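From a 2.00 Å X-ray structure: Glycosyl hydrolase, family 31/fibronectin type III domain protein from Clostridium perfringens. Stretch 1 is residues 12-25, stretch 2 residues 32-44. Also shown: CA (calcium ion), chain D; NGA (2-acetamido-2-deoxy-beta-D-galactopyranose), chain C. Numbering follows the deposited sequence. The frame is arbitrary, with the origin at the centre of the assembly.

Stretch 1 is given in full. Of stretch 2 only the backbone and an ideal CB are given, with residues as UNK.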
# COMPACT_ATOMS: atom_id res chain seq x y z
N SER A 12 1.57 13.02 -0.55
CA SER A 12 3.00 12.84 -0.30
C SER A 12 3.47 13.66 0.91
O SER A 12 4.56 13.41 1.44
CB SER A 12 3.79 13.22 -1.56
OG SER A 12 3.55 14.57 -1.93
N SER A 13 2.67 14.61 1.36
CA SER A 13 3.11 15.40 2.51
C SER A 13 3.06 14.56 3.79
O SER A 13 3.56 14.98 4.83
CB SER A 13 2.28 16.69 2.67
OG SER A 13 0.99 16.42 3.18
N GLN A 14 2.48 13.36 3.72
CA GLN A 14 2.41 12.44 4.87
C GLN A 14 3.64 11.54 5.00
O GLN A 14 3.79 10.83 5.98
CB GLN A 14 1.19 11.54 4.78
CG GLN A 14 -0.13 12.26 4.63
CD GLN A 14 -0.41 13.15 5.80
OE1 GLN A 14 -0.68 12.68 6.91
NE2 GLN A 14 -0.35 14.45 5.58
N LEU A 15 4.50 11.58 3.99
CA LEU A 15 5.50 10.53 3.82
C LEU A 15 6.90 11.02 4.10
O LEU A 15 7.20 12.20 3.95
CB LEU A 15 5.43 9.97 2.39
CG LEU A 15 4.06 9.46 1.98
CD1 LEU A 15 4.10 8.90 0.55
CD2 LEU A 15 3.57 8.41 2.98
N GLN A 16 7.75 10.08 4.50
CA GLN A 16 9.14 10.39 4.80
C GLN A 16 9.89 10.72 3.52
O GLN A 16 9.72 10.06 2.50
CB GLN A 16 9.81 9.21 5.52
CG GLN A 16 11.29 9.42 5.82
CD GLN A 16 11.53 10.60 6.75
OE1 GLN A 16 10.67 10.96 7.56
NE2 GLN A 16 12.71 11.21 6.63
N SER A 17 10.74 11.74 3.59
CA SER A 17 11.54 12.15 2.44
C SER A 17 12.31 10.98 1.83
O SER A 17 12.98 10.24 2.54
CB SER A 17 12.51 13.27 2.85
OG SER A 17 13.31 13.68 1.76
N GLY A 18 12.22 10.81 0.52
CA GLY A 18 12.95 9.73 -0.13
C GLY A 18 12.25 8.39 -0.06
O GLY A 18 12.72 7.40 -0.62
N MET A 19 11.11 8.36 0.62
CA MET A 19 10.34 7.13 0.84
C MET A 19 8.89 7.38 0.44
O MET A 19 7.96 7.06 1.19
CB MET A 19 10.44 6.69 2.32
CG MET A 19 11.89 6.64 2.84
SD MET A 19 12.09 5.98 4.53
CE MET A 19 11.84 4.25 4.23
N GLY A 20 8.69 7.94 -0.75
CA GLY A 20 7.37 8.35 -1.19
C GLY A 20 6.61 7.29 -1.97
O GLY A 20 6.98 6.12 -1.99
N LEU A 21 5.53 7.72 -2.62
CA LEU A 21 4.61 6.83 -3.34
C LEU A 21 5.29 5.97 -4.39
O LEU A 21 4.88 4.85 -4.64
CB LEU A 21 3.50 7.66 -4.00
CG LEU A 21 2.56 8.40 -3.03
CD1 LEU A 21 1.62 9.35 -3.77
CD2 LEU A 21 1.79 7.40 -2.21
N ASP A 22 6.33 6.52 -5.02
CA ASP A 22 7.06 5.82 -6.07
C ASP A 22 7.66 4.50 -5.58
O ASP A 22 7.82 3.56 -6.35
CB ASP A 22 8.17 6.72 -6.62
CG ASP A 22 9.15 7.17 -5.55
OD1 ASP A 22 8.75 7.94 -4.65
OD2 ASP A 22 10.33 6.75 -5.60
N LYS A 23 7.96 4.43 -4.28
CA LYS A 23 8.55 3.22 -3.70
C LYS A 23 7.54 2.08 -3.59
O LYS A 23 7.90 0.94 -3.27
CB LYS A 23 9.16 3.53 -2.32
CG LYS A 23 10.37 4.48 -2.38
CD LYS A 23 11.51 3.86 -3.19
CE LYS A 23 12.73 4.80 -3.29
NZ LYS A 23 13.57 4.77 -2.06
N LEU A 24 6.26 2.37 -3.84
CA LEU A 24 5.25 1.31 -3.86
C LEU A 24 5.31 0.52 -5.16
O LEU A 24 4.85 -0.62 -5.22
CB LEU A 24 3.84 1.89 -3.68
CG LEU A 24 3.49 2.57 -2.35
CD1 LEU A 24 2.12 3.28 -2.44
CD2 LEU A 24 3.52 1.55 -1.20
N ILE A 25 5.86 1.13 -6.20
CA ILE A 25 5.85 0.48 -7.51
C ILE A 25 7.22 0.51 -8.21
O ILE A 25 7.29 0.37 -9.43
CB ILE A 25 4.80 1.13 -8.44
CG1 ILE A 25 5.12 2.61 -8.66
CG2 ILE A 25 3.41 1.02 -7.84
CD1 ILE A 25 4.17 3.31 -9.62
N UNK A 32 14.04 -3.54 3.16
CA UNK A 32 15.10 -2.55 3.33
C UNK A 32 14.54 -1.14 3.31
O UNK A 32 13.56 -0.89 2.61
CB UNK A 32 16.16 -2.71 2.24
N UNK A 33 15.16 -0.20 4.04
CA UNK A 33 14.72 1.20 4.03
C UNK A 33 14.62 1.74 2.60
O UNK A 33 13.73 2.54 2.29
CB UNK A 33 15.68 2.06 4.85
N UNK A 34 15.55 1.30 1.75
CA UNK A 34 15.63 1.82 0.39
C UNK A 34 14.50 1.32 -0.52
O UNK A 34 14.31 1.85 -1.62
CB UNK A 34 16.98 1.44 -0.22
N UNK A 35 13.75 0.31 -0.08
CA UNK A 35 12.64 -0.24 -0.87
C UNK A 35 11.27 0.38 -0.56
O UNK A 35 10.35 0.31 -1.38
CB UNK A 35 12.56 -1.75 -0.64
N UNK A 36 11.13 0.96 0.63
CA UNK A 36 9.81 1.20 1.21
C UNK A 36 9.22 2.59 1.00
O UNK A 36 9.95 3.57 0.84
CB UNK A 36 9.88 0.93 2.71
N UNK A 37 7.89 2.64 1.03
CA UNK A 37 7.13 3.85 1.32
C UNK A 37 6.84 3.88 2.83
O UNK A 37 6.28 2.92 3.36
CB UNK A 37 5.84 3.90 0.50
N UNK A 38 7.23 4.96 3.49
CA UNK A 38 7.02 5.13 4.93
C UNK A 38 6.29 6.44 5.21
O UNK A 38 6.59 7.47 4.60
CB UNK A 38 8.35 5.10 5.68
N UNK A 39 5.37 6.42 6.16
CA UNK A 39 4.87 7.65 6.77
C UNK A 39 6.06 8.38 7.40
O UNK A 39 7.05 7.74 7.74
CB UNK A 39 3.79 7.36 7.81
N UNK A 40 5.96 9.70 7.56
CA UNK A 40 7.07 10.48 8.12
C UNK A 40 7.65 9.87 9.39
O UNK A 40 6.92 9.54 10.33
CB UNK A 40 6.60 11.91 8.41
N UNK A 41 8.97 9.71 9.42
CA UNK A 41 9.63 9.21 10.62
C UNK A 41 9.56 10.22 11.76
O UNK A 41 9.55 11.43 11.52
CB UNK A 41 11.09 8.87 10.32
N UNK A 42 9.47 9.72 12.98
CA UNK A 42 9.48 10.55 14.17
C UNK A 42 10.90 10.67 14.71
O UNK A 42 11.47 9.68 15.14
CB UNK A 42 8.54 9.98 15.24
N UNK A 43 11.44 11.89 14.71
CA UNK A 43 12.83 12.12 15.09
C UNK A 43 13.00 12.73 16.47
O UNK A 43 14.06 12.60 17.09
CB UNK A 43 13.50 13.03 14.06
N UNK A 44 11.97 13.44 16.94
CA UNK A 44 12.02 14.07 18.26
C UNK A 44 10.73 13.83 19.00
O UNK A 44 9.68 13.56 18.40
CB UNK A 44 12.29 15.57 18.14
CA CA D . 9.33 -0.83 -3.21
C1 NGA C . 11.99 3.81 13.51
C2 NGA C . 12.35 2.75 12.48
C3 NGA C . 12.20 3.33 11.09
C4 NGA C . 10.81 3.94 10.95
C5 NGA C . 10.67 5.06 11.98
C6 NGA C . 9.33 5.78 12.01
C7 NGA C . 14.01 0.96 12.83
C8 NGA C . 15.47 0.64 12.99
N2 NGA C . 13.71 2.26 12.67
O1 NGA C . 11.76 3.16 14.74
O3 NGA C . 12.44 2.30 10.17
O4 NGA C . 9.86 2.93 11.20
O5 NGA C . 10.80 4.52 13.26
O6 NGA C . 9.30 6.70 13.10
O7 NGA C . 13.16 0.06 12.86

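Position 32 lies beyond the reach of stretch 1, so almost any residue would serve as far as stretch 1 is concerned; it is Asp 32. At 33 the CB points sideways, 4.5 Å from Met 19 CE, with open space beyond; a small or polar residue fits. Asp 33 is found, its backbone O 3.2 Å from Met 19 CE.

Positions 34 and 35 point their CB atoms away, and stretch 1 meets their carbonyls instead, so small polar residues suffice. They are Ser 34, whose O accepts from Lys 23 NZ (3.0 Å), and Ser 35, whose O binds the calcium at 2.4 Å beside Lys 23 O at 2.3 Å.

At 36 the CB points away overall but passes 4.1 Å from Met 19 CE. A long side chain could run along that methyl toward the sugar. Arg 36 does so: NH2 lies 3.6 Å from Met 19 CE, and NH1 forms a salt bridge with Asp 33 OD1 (2.8 Å).

Position 37 has extended backbone angles, and its CB sits 3.7 Å from Leu 24 CD2, with Leu 15 and Leu 21 nearby. This apolar pocket asks for a leucine, isoleucine or methionine. Met 37 fills it, with CG 3.8 Å from Leu 15 CD1 and SD 3.7 Å from Leu 24 CD1.

At 38 the backbone does the pairing: N donates to Met 19 O (3.2 Å) and O accepts from Gln 16 N (2.9 Å). The CB, 3.9 Å from Met 19 CE, tolerates several types, but an acid could answer the arginine. Asp 38 OD2 takes Arg 36 NH2 at 2.7 Å in a salt bridge.

Position 39, bridged to Leu 15, turns its CB away overall, yet a branched apolar chain could bend back to Leu 15 CD2. Leu 39 does, its CD1 at 3.8 Å from that atom.

At 40, N donates to Gln 14 O (2.9 Å), and carbonyls line the neighbourhood, favouring a long donor. Lys 40 NZ reaches Leu 15 O at 3.1 Å.

Position 41 presents N to Gln 16 OE1 (2.8 Å), with the CG methylene of Gln 16 and Met 19 sulfur alongside and sugar beyond, a site for an aromatic. Gln 16 CG makes a CH-pi contact with one face of the Trp 41 ring, and NGA C4 lies over the opposite face.

Position 42 points its CB away, so many residues would serve; N donates to NGA O6 (3.0 Å). It is Ile 42. At 43 the CB points sideways, far from stretch 1; many types fit, but a large one could reach Gln 16. Phe 43 meets Gln 16 NE2 at its ring edge. Position 44 is out of reach, with no preference set; it is Thr 44.

Stretch 2 32-44: DDSSRMDLKWIFT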
# COMPACT_ATOMS: atom_id res chain seq x y z
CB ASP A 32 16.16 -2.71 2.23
CG ASP A 32 16.85 -4.07 2.27
OD1 ASP A 32 17.38 -4.45 3.33
OD2 ASP A 32 16.85 -4.77 1.23
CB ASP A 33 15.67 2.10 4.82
CG ASP A 33 15.58 1.88 6.32
OD1 ASP A 33 14.63 1.23 6.80
OD2 ASP A 33 16.48 2.39 7.04
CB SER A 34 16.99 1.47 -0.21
OG SER A 34 17.16 0.06 -0.26
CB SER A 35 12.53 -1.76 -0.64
OG SER A 35 13.73 -2.44 -0.95
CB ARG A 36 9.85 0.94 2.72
CG ARG A 36 10.34 -0.44 3.15
CD ARG A 36 9.97 -0.69 4.60
NE ARG A 36 10.29 0.46 5.44
CZ ARG A 36 11.44 0.63 6.09
NH1 ARG A 36 12.40 -0.30 6.04
NH2 ARG A 36 11.63 1.73 6.81
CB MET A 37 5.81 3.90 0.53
CG MET A 37 4.98 5.19 0.73
SD MET A 37 3.17 4.98 0.63
CE MET A 37 2.91 4.30 2.25
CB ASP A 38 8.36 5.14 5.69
CG ASP A 38 8.92 3.74 5.98
OD1 ASP A 38 8.58 2.75 5.31
OD2 ASP A 38 9.75 3.66 6.91
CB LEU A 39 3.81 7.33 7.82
CG LEU A 39 2.42 7.91 7.57
CD1 LEU A 39 1.87 7.45 6.23
CD2 LEU A 39 1.47 7.55 8.72
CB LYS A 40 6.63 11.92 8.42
CG LYS A 40 6.49 12.82 7.21
CD LYS A 40 6.15 14.25 7.65
CE LYS A 40 5.91 15.15 6.45
NZ LYS A 40 6.95 14.98 5.39
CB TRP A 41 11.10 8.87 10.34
CG TRP A 41 11.29 7.68 9.46
CD1 TRP A 41 10.34 7.05 8.69
CD2 TRP A 41 12.52 6.99 9.23
NE1 TRP A 41 10.91 6.00 8.01
CE2 TRP A 41 12.25 5.94 8.32
CE3 TRP A 41 13.83 7.14 9.72
CZ2 TRP A 41 13.24 5.05 7.89
CZ3 TRP A 41 14.81 6.26 9.28
CH2 TRP A 41 14.51 5.22 8.38
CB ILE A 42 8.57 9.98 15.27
CG1 ILE A 42 7.18 9.66 14.72
CG2 ILE A 42 8.51 10.94 16.45
CD1 ILE A 42 6.54 10.81 14.06
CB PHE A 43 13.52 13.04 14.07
CG PHE A 43 13.72 12.41 12.72
CD1 PHE A 43 14.81 11.60 12.48
CD2 PHE A 43 12.82 12.64 11.69
CE1 PHE A 43 15.00 11.02 11.24
CE2 PHE A 43 13.01 12.07 10.45
CZ PHE A 43 14.10 11.26 10.22
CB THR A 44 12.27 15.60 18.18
OG1 THR A 44 11.13 16.24 17.59
CG2 THR A 44 13.52 15.90 17.37
O HOH W 1 9.93 12.97 9.27
O HOH W 2 12.59 4.08 0.48
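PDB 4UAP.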